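Esterase (uncultured bacterium FLS12, PDB 4RGY) hydrolyses ester bonds as a low-temperature-active alkaline esterase, probably by the covalent-intermediate mechanism of the alpha/beta-hydrolase clan. Local coordinates at residues Ala172-Arg175 with Asn176-Gly179. Residues are numbered along the deposited sequence; the frame is centred on the assembly and turned at random.
Sequences AEQR and NIFG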
ATOM      1  N   ALA A 172      18.190  29.135   0.723  1.00 19.79           N
ATOM      2  CA  ALA A 172      18.769  28.347  -0.358  1.00 19.97           C
ATOM      3  C   ALA A 172      17.702  27.499  -1.050  1.00 19.16           C
ATOM      4  O   ALA A 172      17.711  27.365  -2.278  1.00 18.04           O
ATOM      5  CB  ALA A 172      19.907  27.471   0.153  1.00 20.22           C
ATOM      6  N   GLU A 173      16.775  26.945  -0.271  1.00 17.77           N
ATOM      7  CA  GLU A 173      15.706  26.135  -0.845  1.00 19.63           C
ATOM      8  C   GLU A 173      14.776  26.987  -1.704  1.00 16.01           C
ATOM      9  O   GLU A 173      14.364  26.565  -2.786  1.00 15.18           O
ATOM     10  CB  GLU A 173      14.914  25.402   0.239  1.00 19.19           C
ATOM     11  CG  GLU A 173      13.754  24.575  -0.322  1.00 19.54           C
ATOM     12  CD  GLU A 173      13.118  23.666   0.712  1.00 20.18           C
ATOM     13  OE1 GLU A 173      12.767  24.155   1.805  1.00 23.26           O
ATOM     14  OE2 GLU A 173      12.959  22.462   0.430  1.00 20.21           O
ATOM     15  N   GLN A 174      14.454  28.189  -1.233  1.00 17.06           N
ATOM     16  CA  GLN A 174      13.625  29.089  -2.024  1.00 18.10           C
ATOM     17  C   GLN A 174      14.308  29.428  -3.351  1.00 17.48           C
ATOM     18  O   GLN A 174      13.653  29.516  -4.393  1.00 15.42           O
ATOM     19  CB  GLN A 174      13.282  30.350  -1.226  1.00 19.44           C
ATOM     20  CG  GLN A 174      12.375  30.078  -0.022  1.00 22.66           C
ATOM     21  CD  GLN A 174      11.039  29.482  -0.425  1.00 24.51           C
ATOM     22  OE1 GLN A 174      10.700  28.349  -0.055  1.00 29.10           O
ATOM     23  NE2 GLN A 174      10.266  30.241  -1.187  1.00 24.33           N
ATOM     24  N   ARG A 175      15.629  29.591  -3.320  1.00 17.02           N
ATOM     25  CA  ARG A 175      16.385  29.812  -4.549  1.00 19.39           C
ATOM     26  C   ARG A 175      16.362  28.595  -5.472  1.00 17.05           C
ATOM     27  O   ARG A 175      16.250  28.740  -6.689  1.00 17.92           O
ATOM     28  CB  ARG A 175      17.821  30.245  -4.245  1.00 19.34           C
ATOM     29  CG  ARG A 175      17.885  31.617  -3.593  1.00 21.85           C
ATOM     30  CD  ARG A 175      19.296  32.183  -3.591  1.00 27.79           C
ATOM     31  NE  ARG A 175      19.287  33.572  -3.136  1.00 31.32           N
ATOM     32  CZ  ARG A 175      19.842  33.994  -2.007  1.00 34.02           C
ATOM     33  NH1 ARG A 175      20.483  33.143  -1.218  1.00 36.16           N
ATOM     34  NH2 ARG A 175      19.775  35.275  -1.675  1.00 36.80           N
ATOM     35  N   ASN A 176      16.424  27.399  -4.901  1.00 16.20           N
ATOM     36  CA  ASN A 176      16.299  26.187  -5.710  1.00 16.56           C
ATOM     37  C   ASN A 176      14.940  26.113  -6.394  1.00 14.92           C
ATOM     38  O   ASN A 176      14.831  25.692  -7.546  1.00 16.24           O
ATOM     39  CB  ASN A 176      16.495  24.934  -4.863  1.00 17.24           C
ATOM     40  CG  ASN A 176      17.893  24.825  -4.292  1.00 18.25           C
ATOM     41  OD1 ASN A 176      18.830  25.455  -4.776  1.00 20.33           O
ATOM     42  ND2 ASN A 176      18.034  24.015  -3.248  1.00 21.35           N
ATOM     43  N   ILE A 177      13.904  26.529  -5.679  1.00 14.07           N
ATOM     44  CA  ILE A 177      12.560  26.518  -6.237  1.00 14.12           C
ATOM     45  C   ILE A 177      12.366  27.620  -7.277  1.00 13.95           C
ATOM     46  O   ILE A 177      11.995  27.347  -8.423  1.00 15.19           O
ATOM     47  CB  ILE A 177      11.500  26.674  -5.132  1.00 14.82           C
ATOM     48  CG1 ILE A 177      11.526  25.458  -4.198  1.00 15.17           C
ATOM     49  CG2 ILE A 177      10.114  26.848  -5.750  1.00 15.50           C
ATOM     50  CD1 ILE A 177      10.803  25.684  -2.891  1.00 16.29           C
ATOM     51  N   PHE A 178      12.660  28.861  -6.890  1.00 14.57           N
ATOM     52  CA  PHE A 178      12.261  30.027  -7.674  1.00 16.35           C
ATOM     53  C   PHE A 178      13.359  30.706  -8.469  1.00 17.58           C
ATOM     54  O   PHE A 178      13.063  31.543  -9.323  1.00 19.55           O
ATOM     55  CB  PHE A 178      11.608  31.074  -6.766  1.00 15.77           C
ATOM     56  CG  PHE A 178      10.314  30.622  -6.164  1.00 15.13           C
ATOM     57  CD1 PHE A 178       9.198  30.440  -6.967  1.00 16.06           C
ATOM     58  CD2 PHE A 178      10.207  30.384  -4.799  1.00 15.94           C
ATOM     59  CE1 PHE A 178       7.998  30.020  -6.432  1.00 16.18           C
ATOM     60  CE2 PHE A 178       9.011  29.962  -4.252  1.00 16.00           C
ATOM     61  CZ  PHE A 178       7.899  29.785  -5.075  1.00 15.59           C
ATOM     62  N   GLY A 179      14.615  30.369  -8.189  1.00 16.85           N
ATOM     63  CA  GLY A 179      15.733  31.030  -8.848  1.00 19.02           C
ATOM     64  C   GLY A 179      16.084  32.366  -8.223  1.00 18.39           C
ATOM     65  O   GLY A 179      16.375  32.442  -7.030  1.00 20.32           O
TER
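Four successive i to i+4 bonds carry the last turns of helix 170-178 from A172-R175 into N176-G179: A172 O, E173 O and Q174 O accept from N176 N, I177 N and F178 N, and R175 O takes G179 N at 2.8 Å. That last bond is the most bent, with an N-H...O angle of 140°, where the chain leaves the helix at G179; the backbone angles of G179, with phi positive, would press a CB against the carbonyl O of F178, which by itself calls for glycine. Q174 and F178 run side by side on one flank. With its chain bent at chi2, Q174 brings NE2 to the ring edge of F178, 3.3 Å from CE2, the amide turned 53° from the ring plane. I177 CG2 sits 3.5 Å above one face of the same ring, over its centre, while H189 meets the ring edge-to-face. The other branch of I177 reaches back up the helix, CD1 lying 3.9 Å from Q174 OE1 and 4.1 Å from E173 CG. E173 is extended, and its OE1 forms a salt bridge with R83 of the same chain. Beside the backbone N at chi1 -65°, the N176 amide lies close to the helix, CG 3.2 Å from A172 O; OD1 is hydrogen-bonded to H91 ND1 of the second subunit. Replacing N176, an alanine here would probably leave that histidine nitrogen without this acceptor and weaken the subunit contact at this point. R175 packs CB and CG against G179 O, each 3.8 Å away. Far from the centre of the chain, this is a glycine-terminated helix C-terminus on an alpha/beta-hydrolase-type fold, one flank packed on its own chain and another set against a neighbouring subunit.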